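Local coordinates for protein peptidase M42 (Thaumarchaeota archaeon SCGC AB-539-E09, PDB 5DS0) that probably removes amino acids from the N-terminal ends of peptides, as a cobalt-bound TET aminopeptidase of the M42 family that assembles from twelve chains, at residues T264-M269 / G298-G303; V103-G108 / V155-V160; E32-Y37 / E190-M195; D57-L62 / L350-V355. All blocks are in the same frame, centred on the assembly; numbering follows the deposited sequence.

Interaction 1: residues T264-M269 / G298-G303; sequences TYDRSM and GGTDAG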
loop_
_atom_site.group_PDB
_atom_site.type_symbol
_atom_site.label_atom_id
_atom_site.label_comp_id
_atom_site.label_asym_id
_atom_site.label_seq_id
_atom_site.Cartn_x
_atom_site.Cartn_y
_atom_site.Cartn_z
ATOM N N THR C 264 16.217 -23.512 30.883
ATOM C CA THR C 264 17.049 -24.422 30.123
ATOM C C THR C 264 17.783 -23.747 28.967
ATOM O O THR C 264 18.677 -24.342 28.369
ATOM C CB THR C 264 16.188 -25.532 29.513
ATOM O OG1 THR C 264 15.179 -24.956 28.668
ATOM C CG2 THR C 264 15.513 -26.332 30.603
ATOM N N TYR C 265 17.356 -22.532 28.610
ATOM C CA TYR C 265 18.000 -21.743 27.565
ATOM C C TYR C 265 17.468 -20.323 27.585
ATOM O O TYR C 265 16.283 -20.111 27.730
ATOM C CB TYR C 265 17.775 -22.335 26.166
ATOM C CG TYR C 265 18.176 -21.368 25.088
ATOM C CD1 TYR C 265 19.512 -21.127 24.826
ATOM C CD2 TYR C 265 17.231 -20.647 24.363
ATOM C CE1 TYR C 265 19.902 -20.216 23.852
ATOM C CE2 TYR C 265 17.612 -19.723 23.391
ATOM C CZ TYR C 265 18.950 -19.522 23.142
ATOM O OH TYR C 265 19.369 -18.626 22.202
ATOM N N ASP C 266 18.361 -19.353 27.448
ATOM C CA ASP C 266 17.947 -17.984 27.210
ATOM C C ASP C 266 18.986 -17.281 26.344
ATOM O O ASP C 266 20.072 -17.815 26.095
ATOM C CB ASP C 266 17.588 -17.242 28.525
ATOM C CG ASP C 266 18.807 -16.818 29.364
ATOM O OD1 ASP C 266 19.558 -15.954 28.879
ATOM O OD2 ASP C 266 18.997 -17.289 30.525
ATOM N N ARG C 267 18.620 -16.115 25.835
ATOM C CA ARG C 267 19.453 -15.371 24.895
ATOM C C ARG C 267 20.828 -15.024 25.489
ATOM O O ARG C 267 21.800 -14.919 24.761
ATOM C CB ARG C 267 18.704 -14.100 24.452
ATOM C CG ARG C 267 19.350 -13.283 23.321
ATOM C CD ARG C 267 18.609 -11.957 23.015
ATOM N NE ARG C 267 18.538 -11.140 24.237
ATOM C CZ ARG C 267 17.864 -9.994 24.374
ATOM N NH1 ARG C 267 17.163 -9.487 23.366
ATOM N NH2 ARG C 267 17.888 -9.351 25.542
ATOM N N SER C 268 20.904 -14.852 26.809
ATOM C CA SER C 268 22.149 -14.473 27.488
ATOM C C SER C 268 23.023 -15.642 27.971
ATOM O O SER C 268 24.206 -15.443 28.259
ATOM C CB SER C 268 21.846 -13.529 28.680
ATOM O OG SER C 268 21.307 -14.219 29.798
HETATM N N MSE C 269 22.455 -16.842 28.053
HETATM C CA MSE C 269 23.202 -18.006 28.525
HETATM C C MSE C 269 22.542 -19.342 28.242
HETATM O O MSE C 269 21.326 -19.492 28.374
HETATM C CB MSE C 269 23.354 -17.889 30.037
HETATM C CG MSE C 269 24.078 -19.111 30.610
HETATM SE SE MSE C 269 24.226 -19.036 32.565
HETATM C CE MSE C 269 22.389 -19.589 33.047
ATOM N N GLY C 298 15.110 -12.977 26.062
ATOM C CA GLY C 298 15.381 -12.201 27.264
ATOM C C GLY C 298 16.660 -12.694 27.896
ATOM O O GLY C 298 17.130 -13.787 27.583
ATOM N N GLY C 299 17.227 -11.892 28.786
ATOM C CA GLY C 299 18.455 -12.269 29.492
ATOM C C GLY C 299 18.361 -12.055 30.993
ATOM O O GLY C 299 17.360 -11.530 31.487
ATOM N N THR C 300 19.438 -12.419 31.695
ATOM C CA THR C 300 19.503 -12.382 33.156
ATOM C C THR C 300 20.874 -11.959 33.642
ATOM O O THR C 300 21.829 -11.940 32.874
ATOM C CB THR C 300 19.229 -13.775 33.745
ATOM O OG1 THR C 300 20.137 -14.728 33.165
ATOM C CG2 THR C 300 17.814 -14.200 33.449
ATOM N N ASP C 301 20.974 -11.643 34.932
ATOM C CA ASP C 301 22.273 -11.404 35.565
ATOM C C ASP C 301 23.268 -12.532 35.215
ATOM O O ASP C 301 24.483 -12.291 35.135
ATOM C CB ASP C 301 22.158 -11.343 37.101
ATOM C CG ASP C 301 21.498 -10.058 37.627
ATOM O OD1 ASP C 301 21.757 -8.945 37.081
ATOM O OD2 ASP C 301 20.729 -10.199 38.622
ATOM N N ALA C 302 22.759 -13.750 35.029
ATOM C CA ALA C 302 23.606 -14.904 34.705
ATOM C C ALA C 302 24.412 -14.717 33.425
ATOM O O ALA C 302 25.510 -15.263 33.295
ATOM C CB ALA C 302 22.770 -16.160 34.591
ATOM N N GLY C 303 23.868 -13.941 32.494
ATOM C CA GLY C 303 24.546 -13.617 31.256
ATOM C C GLY C 303 25.935 -13.055 31.460
ATOM O O GLY C 303 26.816 -13.301 30.635
#

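Interaction 2: residues V103-G108 / V155-V160; sequences VRTCKG and VGDPIV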
loop_
_atom_site.group_PDB
_atom_site.type_symbol
_atom_site.label_atom_id
_atom_site.label_comp_id
_atom_site.label_asym_id
_atom_site.label_seq_id
_atom_site.Cartn_x
_atom_site.Cartn_y
_atom_site.Cartn_z
ATOM N N VAL C 103 7.768 10.894 40.946
ATOM C CA VAL C 103 9.079 11.412 40.647
ATOM C C VAL C 103 9.743 11.766 41.950
ATOM O O VAL C 103 9.118 12.399 42.797
ATOM C CB VAL C 103 8.961 12.718 39.850
ATOM C CG1 VAL C 103 10.328 13.209 39.422
ATOM C CG2 VAL C 103 8.075 12.534 38.635
ATOM N N ARG C 104 11.002 11.391 42.119
ATOM C CA ARG C 104 11.726 11.779 43.325
ATOM C C ARG C 104 12.586 13.004 43.072
ATOM O O ARG C 104 13.578 12.934 42.351
ATOM C CB ARG C 104 12.587 10.643 43.866
ATOM C CG ARG C 104 13.128 10.948 45.251
ATOM C CD ARG C 104 13.942 9.800 45.813
ATOM N NE ARG C 104 15.146 9.570 45.015
ATOM C CZ ARG C 104 15.896 8.472 45.073
ATOM N NH1 ARG C 104 15.585 7.485 45.904
ATOM N NH2 ARG C 104 16.965 8.363 44.293
ATOM N N THR C 105 12.180 14.129 43.653
ATOM C CA THR C 105 12.917 15.380 43.541
ATOM C C THR C 105 13.703 15.626 44.816
ATOM O O THR C 105 13.590 14.867 45.777
ATOM C CB THR C 105 11.964 16.575 43.317
ATOM O OG1 THR C 105 11.117 16.747 44.456
ATOM C CG2 THR C 105 11.109 16.346 42.091
ATOM N N CYS C 106 14.510 16.684 44.811
ATOM C CA CYS C 106 15.181 17.145 46.027
ATOM C C CYS C 106 14.165 17.566 47.121
ATOM O O CYS C 106 14.469 17.492 48.305
ATOM C CB CYS C 106 16.146 18.296 45.697
ATOM S SG CYS C 106 15.385 19.666 44.788
ATOM N N LYS C 107 12.965 17.987 46.724
ATOM C CA LYS C 107 11.910 18.358 47.677
ATOM C C LYS C 107 11.004 17.204 48.099
ATOM O O LYS C 107 10.092 17.413 48.893
ATOM C CB LYS C 107 11.045 19.469 47.092
ATOM C CG LYS C 107 11.828 20.741 46.820
ATOM C CD LYS C 107 10.906 21.923 46.582
ATOM C CE LYS C 107 11.720 23.184 46.346
ATOM N NZ LYS C 107 10.891 24.321 45.852
ATOM N N GLY C 108 11.244 16.002 47.577
ATOM C CA GLY C 108 10.432 14.833 47.916
ATOM C C GLY C 108 9.667 14.252 46.742
ATOM O O GLY C 108 9.912 14.593 45.588
ATOM N N VAL C 155 15.898 17.983 35.429
ATOM C CA VAL C 155 16.317 16.996 34.440
ATOM C C VAL C 155 17.265 16.006 35.129
ATOM O O VAL C 155 18.101 16.392 35.941
ATOM C CB VAL C 155 16.975 17.656 33.203
ATOM C CG1 VAL C 155 17.770 16.650 32.378
ATOM C CG2 VAL C 155 15.909 18.284 32.332
ATOM N N GLY C 156 17.094 14.725 34.829
ATOM C CA GLY C 156 17.844 13.667 35.490
ATOM C C GLY C 156 17.196 13.068 36.732
ATOM O O GLY C 156 17.729 12.112 37.280
ATOM N N ASP C 157 16.043 13.588 37.163
ATOM C CA ASP C 157 15.338 13.025 38.313
ATOM C C ASP C 157 14.650 11.696 37.974
ATOM O O ASP C 157 14.021 11.558 36.924
ATOM C CB ASP C 157 14.322 14.017 38.880
ATOM C CG ASP C 157 14.983 15.127 39.690
ATOM O OD1 ASP C 157 16.235 15.164 39.764
ATOM O OD2 ASP C 157 14.254 15.960 40.274
ATOM N N PRO C 158 14.775 10.703 38.874
ATOM C CA PRO C 158 14.219 9.361 38.657
ATOM C C PRO C 158 12.723 9.259 38.901
ATOM O O PRO C 158 12.162 10.014 39.688
ATOM C CB PRO C 158 14.964 8.510 39.675
ATOM C CG PRO C 158 15.242 9.445 40.794
ATOM C CD PRO C 158 15.503 10.782 40.154
ATOM N N ILE C 159 12.098 8.327 38.198
ATOM C CA ILE C 159 10.651 8.135 38.226
ATOM C C ILE C 159 10.319 6.654 38.326
ATOM O O ILE C 159 10.925 5.828 37.643
ATOM C CB ILE C 159 10.001 8.665 36.937
ATOM C CG1 ILE C 159 10.525 10.067 36.607
ATOM C CG2 ILE C 159 8.484 8.680 37.076
ATOM C CD1 ILE C 159 10.061 10.602 35.271
ATOM N N VAL C 160 9.361 6.320 39.175
ATOM C CA VAL C 160 8.858 4.953 39.237
ATOM C C VAL C 160 7.356 4.901 39.092
ATOM O O VAL C 160 6.663 5.889 39.324
ATOM C CB VAL C 160 9.185 4.243 40.558
ATOM C CG1 VAL C 160 10.685 4.082 40.719
ATOM C CG2 VAL C 160 8.572 4.983 41.739
#

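Interaction 3: residues E32-Y37 / E190-M195; sequences EYMEPY and EAIRRM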
loop_
_atom_site.group_PDB
_atom_site.type_symbol
_atom_site.label_atom_id
_atom_site.label_comp_id
_atom_site.label_asym_id
_atom_site.label_seq_id
_atom_site.Cartn_x
_atom_site.Cartn_y
_atom_site.Cartn_z
ATOM N N GLU C 32 18.999 -3.592 56.248
ATOM C CA GLU C 32 18.374 -3.541 57.560
ATOM C C GLU C 32 17.760 -4.893 57.946
ATOM O O GLU C 32 17.970 -5.378 59.058
ATOM C CB GLU C 32 17.315 -2.451 57.616
ATOM C CG GLU C 32 16.869 -2.157 59.037
ATOM C CD GLU C 32 15.869 -1.018 59.123
ATOM O OE1 GLU C 32 15.370 -0.570 58.060
ATOM O OE2 GLU C 32 15.591 -0.559 60.254
ATOM N N TYR C 33 17.022 -5.503 57.029
ATOM C CA TYR C 33 16.424 -6.794 57.286
ATOM C C TYR C 33 17.470 -7.858 57.578
ATOM O O TYR C 33 17.228 -8.762 58.385
ATOM C CB TYR C 33 15.619 -7.229 56.083
ATOM C CG TYR C 33 14.818 -8.486 56.282
ATOM C CD1 TYR C 33 13.561 -8.435 56.842
ATOM C CD2 TYR C 33 15.305 -9.717 55.868
ATOM C CE1 TYR C 33 12.816 -9.571 57.007
ATOM C CE2 TYR C 33 14.560 -10.873 56.021
ATOM C CZ TYR C 33 13.317 -10.792 56.593
ATOM O OH TYR C 33 12.553 -11.925 56.744
HETATM N N MSE C 34 18.634 -7.739 56.936
HETATM C CA MSE C 34 19.677 -8.756 57.040
HETATM C C MSE C 34 20.723 -8.524 58.104
HETATM O O MSE C 34 21.571 -9.392 58.293
HETATM C CB MSE C 34 20.388 -8.882 55.699
HETATM C CG MSE C 34 19.450 -9.426 54.632
HETATM SE SE MSE C 34 19.177 -11.376 54.827
HETATM C CE MSE C 34 20.950 -11.913 54.178
ATOM N N GLU C 35 20.690 -7.390 58.808
ATOM C CA GLU C 35 21.686 -7.124 59.862
ATOM C C GLU C 35 21.873 -8.298 60.811
ATOM O O GLU C 35 22.998 -8.711 61.055
ATOM C CB GLU C 35 21.359 -5.852 60.662
ATOM C CG GLU C 35 22.138 -4.615 60.198
ATOM C CD GLU C 35 21.436 -3.296 60.525
ATOM O OE1 GLU C 35 20.909 -3.155 61.657
ATOM O OE2 GLU C 35 21.401 -2.399 59.637
ATOM N N PRO C 36 20.774 -8.862 61.327
ATOM C CA PRO C 36 20.943 -9.974 62.264
ATOM C C PRO C 36 21.252 -11.337 61.659
ATOM O O PRO C 36 21.461 -12.278 62.410
ATOM C CB PRO C 36 19.596 -10.016 62.996
ATOM C CG PRO C 36 18.622 -9.446 62.040
ATOM C CD PRO C 36 19.370 -8.418 61.242
ATOM N N TYR C 37 21.300 -11.464 60.336
ATOM C CA TYR C 37 21.439 -12.796 59.706
ATOM C C TYR C 37 22.695 -13.027 58.862
ATOM O O TYR C 37 23.075 -14.173 58.631
ATOM C CB TYR C 37 20.201 -13.105 58.857
ATOM C CG TYR C 37 18.896 -12.975 59.614
ATOM C CD1 TYR C 37 18.591 -13.823 60.668
ATOM C CD2 TYR C 37 17.973 -11.989 59.280
ATOM C CE1 TYR C 37 17.408 -13.699 61.368
ATOM C CE2 TYR C 37 16.778 -11.860 59.968
ATOM C CZ TYR C 37 16.502 -12.721 61.010
ATOM O OH TYR C 37 15.321 -12.580 61.694
ATOM N N GLU C 190 15.494 -14.625 52.283
ATOM C CA GLU C 190 14.762 -15.540 53.148
ATOM C C GLU C 190 15.490 -16.856 53.292
ATOM O O GLU C 190 15.424 -17.489 54.341
ATOM C CB GLU C 190 13.348 -15.788 52.621
ATOM C CG GLU C 190 12.399 -14.626 52.878
ATOM C CD GLU C 190 12.155 -14.395 54.354
ATOM O OE1 GLU C 190 11.353 -15.153 54.940
ATOM O OE2 GLU C 190 12.802 -13.495 54.933
ATOM N N ALA C 191 16.168 -17.282 52.234
ATOM C CA ALA C 191 16.943 -18.507 52.288
ATOM C C ALA C 191 18.051 -18.366 53.319
ATOM O O ALA C 191 18.205 -19.212 54.186
ATOM C CB ALA C 191 17.528 -18.827 50.926
ATOM N N ILE C 192 18.819 -17.293 53.226
ATOM C CA ILE C 192 19.902 -17.059 54.162
ATOM C C ILE C 192 19.367 -16.927 55.581
ATOM O O ILE C 192 19.949 -17.476 56.516
ATOM C CB ILE C 192 20.724 -15.819 53.763
ATOM C CG1 ILE C 192 21.572 -16.149 52.534
ATOM C CG2 ILE C 192 21.638 -15.377 54.889
ATOM C CD1 ILE C 192 22.074 -14.934 51.789
ATOM N N ARG C 193 18.259 -16.215 55.749
ATOM C CA ARG C 193 17.686 -16.040 57.078
ATOM C C ARG C 193 17.340 -17.371 57.685
ATOM O O ARG C 193 17.717 -17.654 58.816
ATOM C CB ARG C 193 16.433 -15.176 57.038
ATOM C CG ARG C 193 15.797 -14.992 58.411
ATOM C CD ARG C 193 14.549 -14.134 58.371
ATOM N NE ARG C 193 13.419 -14.779 57.708
ATOM C CZ ARG C 193 12.641 -15.730 58.224
ATOM N NH1 ARG C 193 12.847 -16.201 59.444
ATOM N NH2 ARG C 193 11.658 -16.226 57.472
ATOM N N ARG C 194 16.628 -18.188 56.928
ATOM C CA ARG C 194 16.175 -19.480 57.420
ATOM C C ARG C 194 17.294 -20.442 57.750
ATOM O O ARG C 194 17.188 -21.232 58.683
ATOM C CB ARG C 194 15.215 -20.132 56.430
ATOM C CG ARG C 194 13.780 -19.712 56.799
ATOM C CD ARG C 194 12.755 -19.447 55.632
ATOM N NE ARG C 194 12.323 -20.707 55.045
ATOM C CZ ARG C 194 11.240 -20.921 54.290
ATOM N NH1 ARG C 194 11.080 -22.149 53.868
ATOM N NH2 ARG C 194 10.325 -19.989 53.935
HETATM N N MSE C 195 18.371 -20.373 56.984
HETATM C CA MSE C 195 19.521 -21.235 57.223
HETATM C C MSE C 195 20.166 -20.911 58.541
HETATM O O MSE C 195 20.581 -21.819 59.266
HETATM C CB MSE C 195 20.494 -21.105 56.056
HETATM C CG MSE C 195 19.876 -21.845 54.882
HETATM SE SE MSE C 195 21.154 -22.108 53.417
HETATM C CE MSE C 195 21.440 -24.052 53.651
#

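Interaction 4: residues D57-L62 / L350-V355; sequences DRPRIL and LDLETV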
loop_
_atom_site.group_PDB
_atom_site.type_symbol
_atom_site.label_atom_id
_atom_site.label_comp_id
_atom_site.label_asym_id
_atom_site.label_seq_id
_atom_site.Cartn_x
_atom_site.Cartn_y
_atom_site.Cartn_z
ATOM N N ASP C 57 35.559 -21.879 52.931
ATOM C CA ASP C 57 36.054 -20.847 51.995
ATOM C C ASP C 57 35.601 -21.079 50.565
ATOM O O ASP C 57 35.256 -20.128 49.878
ATOM C CB ASP C 57 37.573 -20.771 51.991
ATOM C CG ASP C 57 38.129 -19.565 51.195
ATOM O OD1 ASP C 57 37.397 -18.587 50.917
ATOM O OD2 ASP C 57 39.326 -19.609 50.849
ATOM N N ARG C 58 35.658 -22.339 50.134
ATOM C CA ARG C 58 35.296 -22.742 48.785
ATOM C C ARG C 58 34.438 -24.009 48.897
ATOM O O ARG C 58 34.694 -24.822 49.783
ATOM C CB ARG C 58 36.583 -22.938 47.957
ATOM C CG ARG C 58 37.247 -21.591 47.642
ATOM C CD ARG C 58 37.775 -21.372 46.229
ATOM N NE ARG C 58 37.060 -20.289 45.536
ATOM C CZ ARG C 58 37.419 -19.006 45.423
ATOM N NH1 ARG C 58 36.649 -18.162 44.741
ATOM N NH2 ARG C 58 38.528 -18.539 45.961
ATOM N N PRO C 59 33.424 -24.192 48.044
ATOM C CA PRO C 59 33.104 -23.322 46.905
ATOM C C PRO C 59 32.295 -22.101 47.289
ATOM O O PRO C 59 31.573 -22.123 48.286
ATOM C CB PRO C 59 32.251 -24.222 46.015
ATOM C CG PRO C 59 31.568 -25.139 46.975
ATOM C CD PRO C 59 32.485 -25.322 48.154
ATOM N N ARG C 60 32.428 -21.042 46.504
ATOM C CA ARG C 60 31.622 -19.846 46.687
ATOM C C ARG C 60 30.371 -19.927 45.815
ATOM O O ARG C 60 30.466 -20.019 44.587
ATOM C CB ARG C 60 32.422 -18.602 46.322
ATOM C CG ARG C 60 33.639 -18.382 47.186
ATOM C CD ARG C 60 34.305 -17.058 46.862
ATOM N NE ARG C 60 35.525 -16.863 47.647
ATOM C CZ ARG C 60 36.283 -15.771 47.614
ATOM N NH1 ARG C 60 35.965 -14.738 46.840
ATOM N NH2 ARG C 60 37.370 -15.702 48.370
ATOM N N ILE C 61 29.209 -19.910 46.469
ATOM C CA ILE C 61 27.915 -19.898 45.788
ATOM C C ILE C 61 27.419 -18.461 45.702
ATOM O O ILE C 61 27.252 -17.801 46.720
ATOM C CB ILE C 61 26.807 -20.668 46.550
ATOM C CG1 ILE C 61 27.305 -21.972 47.166
ATOM C CG2 ILE C 61 25.645 -20.952 45.629
ATOM C CD1 ILE C 61 27.887 -22.948 46.189
ATOM N N LEU C 62 27.158 -17.989 44.494
ATOM C CA LEU C 62 26.572 -16.670 44.314
ATOM C C LEU C 62 25.096 -16.812 43.975
ATOM O O LEU C 62 24.758 -17.436 42.966
ATOM C CB LEU C 62 27.298 -15.910 43.204
ATOM C CG LEU C 62 26.710 -14.559 42.792
ATOM C CD1 LEU C 62 26.475 -13.654 43.984
ATOM C CD2 LEU C 62 27.621 -13.868 41.798
ATOM N N LEU C 350 25.690 -28.505 47.693
ATOM C CA LEU C 350 26.735 -27.978 46.800
ATOM C C LEU C 350 28.097 -27.928 47.493
ATOM O O LEU C 350 28.580 -26.857 47.851
ATOM C CB LEU C 350 26.352 -26.591 46.258
ATOM C CG LEU C 350 25.286 -26.547 45.157
ATOM C CD1 LEU C 350 24.808 -25.124 44.946
ATOM C CD2 LEU C 350 25.803 -27.115 43.842
ATOM N N ASP C 351 28.693 -29.102 47.701
ATOM C CA ASP C 351 30.038 -29.190 48.283
ATOM C C ASP C 351 31.087 -29.034 47.184
ATOM O O ASP C 351 30.747 -29.009 46.007
ATOM C CB ASP C 351 30.228 -30.499 49.075
ATOM C CG ASP C 351 29.927 -31.748 48.255
ATOM O OD1 ASP C 351 29.833 -31.649 47.016
ATOM O OD2 ASP C 351 29.787 -32.832 48.848
ATOM N N LEU C 352 32.355 -28.936 47.574
ATOM C CA LEU C 352 33.437 -28.727 46.615
ATOM C C LEU C 352 33.492 -29.809 45.535
ATOM O O LEU C 352 33.721 -29.517 44.368
ATOM C CB LEU C 352 34.788 -28.643 47.335
ATOM C CG LEU C 352 35.981 -28.179 46.478
ATOM C CD1 LEU C 352 35.881 -26.705 46.080
ATOM C CD2 LEU C 352 37.304 -28.441 47.192
ATOM N N GLU C 353 33.277 -31.058 45.925
ATOM C CA GLU C 353 33.385 -32.175 44.984
ATOM C C GLU C 353 32.299 -32.131 43.898
ATOM O O GLU C 353 32.593 -32.290 42.714
ATOM C CB GLU C 353 33.355 -33.502 45.743
ATOM C CG GLU C 353 33.349 -34.735 44.846
ATOM C CD GLU C 353 33.221 -36.035 45.626
ATOM O OE1 GLU C 353 33.009 -35.990 46.860
ATOM O OE2 GLU C 353 33.325 -37.110 44.997
ATOM N N THR C 354 31.053 -31.916 44.313
ATOM C CA THR C 354 29.923 -31.795 43.386
ATOM C C THR C 354 30.141 -30.665 42.380
ATOM O O THR C 354 29.887 -30.837 41.188
ATOM C CB THR C 354 28.602 -31.531 44.136
ATOM O OG1 THR C 354 28.365 -32.571 45.089
ATOM C CG2 THR C 354 27.433 -31.490 43.180
ATOM N N VAL C 355 30.620 -29.527 42.873
ATOM C CA VAL C 355 30.834 -28.344 42.053
ATOM C C VAL C 355 31.972 -28.514 41.047
ATOM O O VAL C 355 31.861 -28.071 39.899
ATOM C CB VAL C 355 31.099 -27.108 42.932
ATOM C CG1 VAL C 355 31.489 -25.894 42.093
ATOM C CG2 VAL C 355 29.868 -26.787 43.770
#

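Interaction 1: residues T264-M269 / G298-G303
Ser-268 lays its CB against two glycines, 3.7 Å from both Gly-299 CA and Gly-303 CA. A side chain on Gly-303 would run into this CB. The serine OG sits between its backbone N and carbonyl carbon (chi1 76°) and works in two directions. It accepts from Thr-300 N, with 3.2 Å between Ser-268 OG and Thr-300 N. It donates to Asp-266 OD1, with 2.6 Å between Ser-268 OG and Asp-266 OD1. That bond uses the syn lone pair of OD1. The anti lone pair takes Ser-268 N, 2.7 Å from Asp-266 OD1. Two bonds thus hold the carboxylate oxygen, and it orients the hydroxyl in turn. At the Gly-298 end, Arg-267 N makes a weak bond to Gly-298 O, and the Arg-267 guanidinium turns one face to Gly-298 CA. At the helix end, the bent tip of selenomethionine Met-269 sets CE 3.8 Å from Ala-302 CB. Thr-300 OG1 caps Ala-302 N weakly, and its side chain touches Glu-237, a cobalt ligand. The side chain of Thr-300 lies about 6 Å from a bound cobalt. An Asx turn at Asp-266 thus packs on the glycine-rich loop that leads into helix 302-305, beside the cobalt site of this M42 peptidase.

Interaction 2: residues V103-G108 / V155-V160
This contact is an antiparallel seam in the closed six-stranded barrel, where strand 158-161 pairs with strand 100-105. The segments 103-105 and 158-160 run at 147° to each other. Val-103 and Ile-159 form a non-hydrogen-bonded pair, and their side chains lie side by side and point the same way. Val-103 CG2 meets Ile-159 CG1 at 4.0 Å. Its CG1, anti to the backbone N (chi1 -175°), reaches across to Asp-157 CB at 4.1 Å. Val-74 of the neighbouring strand 71-77 touches both Val-103 and Ile-159. An alanine at Val-103 would lose both methyl groups and would probably loosen the packing on Ile-159 and Asp-157. Between the two segments one backbone bond forms, and Val-160 bonds Val-102 just beyond. Arg-104 N donates to Pro-158 O at 3.0 Å, almost straight (167°) and nearly along the C=O axis. The arginine chain bends at chi3 and brings NH2 4.0 Å from Pro-158 CG, crossing the ring obliquely. Its NH1 forms a salt bridge with Glu-25. Further on, Asp-157 OD2 lies 3.7 Å from Thr-105 CG2 and accepts a hydrogen bond from Lys-154 N. Thr-105 OG1 turns to its own strand end and donates to Gly-108 O at 2.7 Å, on an in-plane lone pair. Thr-105 N donates to the same oxygen at 3.0 Å. Gly-108 O is thus gripped twice. Gly-108 N returns a bond to Thr-105 O, which closes the type I turn. The result is a tight beta hairpin, 100-105 to 108-115, with a third strand alongside, as suits an antiparallel beta barrel.

Interaction 3: residues E32-Y37 / E190-M195
Arg-193 leaves helix 179-197 with CG anti to its backbone N (chi1 179°). Its CB skirts the rim of the Tyr-37 ring at CG and CD2. The next carbon, Arg-193 CG, stands over the ring centre, 3.4 Å from the Tyr-37 centroid and 8° off the ring normal, a CH-pi contact. Pro-36 CG lies over the opposite face of that ring. Arg-193 CD is shared: it is 3.6 Å from Tyr-37 CE2 and 3.4 Å from Tyr-33 OH. The chain then bends at chi3 (70°) and turns the guanidinium edge toward Glu-190. It grips the carboxylate side-on, with Arg-193 NE 3.1 Å from Glu-190 OE2 and Arg-193 NH2 2.8 Å from Glu-190 OE1. Arg-193 NH1 pairs with Asp-197. Tyr-33 OH donates to the syn lone pair of Glu-190 OE2, at 2.4 Å. OE2 thus accepts two bonds, and Ser-6 of helix 2-15 bonds OE1, so the buried carboxylate probably stays charged. Beside this, selenomethionine Met-34 brings its CE to Ile-192 CG2 at 3.6 Å. A serine at Tyr-37 would remove the ring under Arg-193 CG and would probably leave the aliphatic part of the arginine less well packed. The tyrosine bond, the CH-pi contact and the Met-34 packing join the end of helix 24-34 to helix 179-197, where an intrahelical i to i+3 Glu-Arg salt bridge presents its carboxylate to Tyr-33.

Interaction 4: residues D57-L62 / L350-V355
The Pro-59 ring is the bump here, and the start of helix 352-356 is the hollow. Pro-59 CG presses in deepest, 3.6 Å from Leu-350 O. One flank of the hollow is Val-355 CG2, 4.0 Å from Pro-59 CG. The other is Leu-352, with CB 4.1 Å from Pro-59 CD. Leu-352 CD1 folds over the peptide link from Arg-58 to Pro-59, 4.2 Å from Arg-58 C. That link is cis, and the chain turns sharply into strand 60-66. This strand lies between strands 205-211 and 232-240 of the large mixed sheet, so the short C-terminal helix packs at the N-terminal end of this inner strand. Asp-351 is the N-cap of that helix. Its OD1 accepts from Thr-354 N at 3.0 Å and from Thr-354 OG1 at 2.6 Å. These two bonds cap the first turn, the turn that carries Leu-352 and Val-355. A second bump lies two residues along the strand. Ile-61 CD1 nudges into the angle of Leu-350, 4.0 Å from its CB and equally near its CD1, the two side chains crossing obliquely. Phe-278 of helix 273-285 also touches Leu-350. Arg-58 leads its charged end away from the helix, to a salt bridge with Asp-231.

How the interactions relate
From the N terminus, 32-37 opens interaction 3 and 57-62 opens interaction 4. The chain then runs through the barrel, where 155-160 comes back to 103-108 and closes interaction 2. Residues 190-195 next close interaction 3, so interaction 2 nests inside it. Interaction 1 follows in series, closed by 298-303. Last, 350-355 returns to 57-62 and closes interaction 4. Interaction 4 encloses interactions 1 and 2 and crosses interaction 3. Interactions 1, 3 and 4 bind helices, loops and the large mixed sheet of the metal-binding part. Interaction 2 stands apart in the barrel, its centre about 43 Å from that of interaction 4.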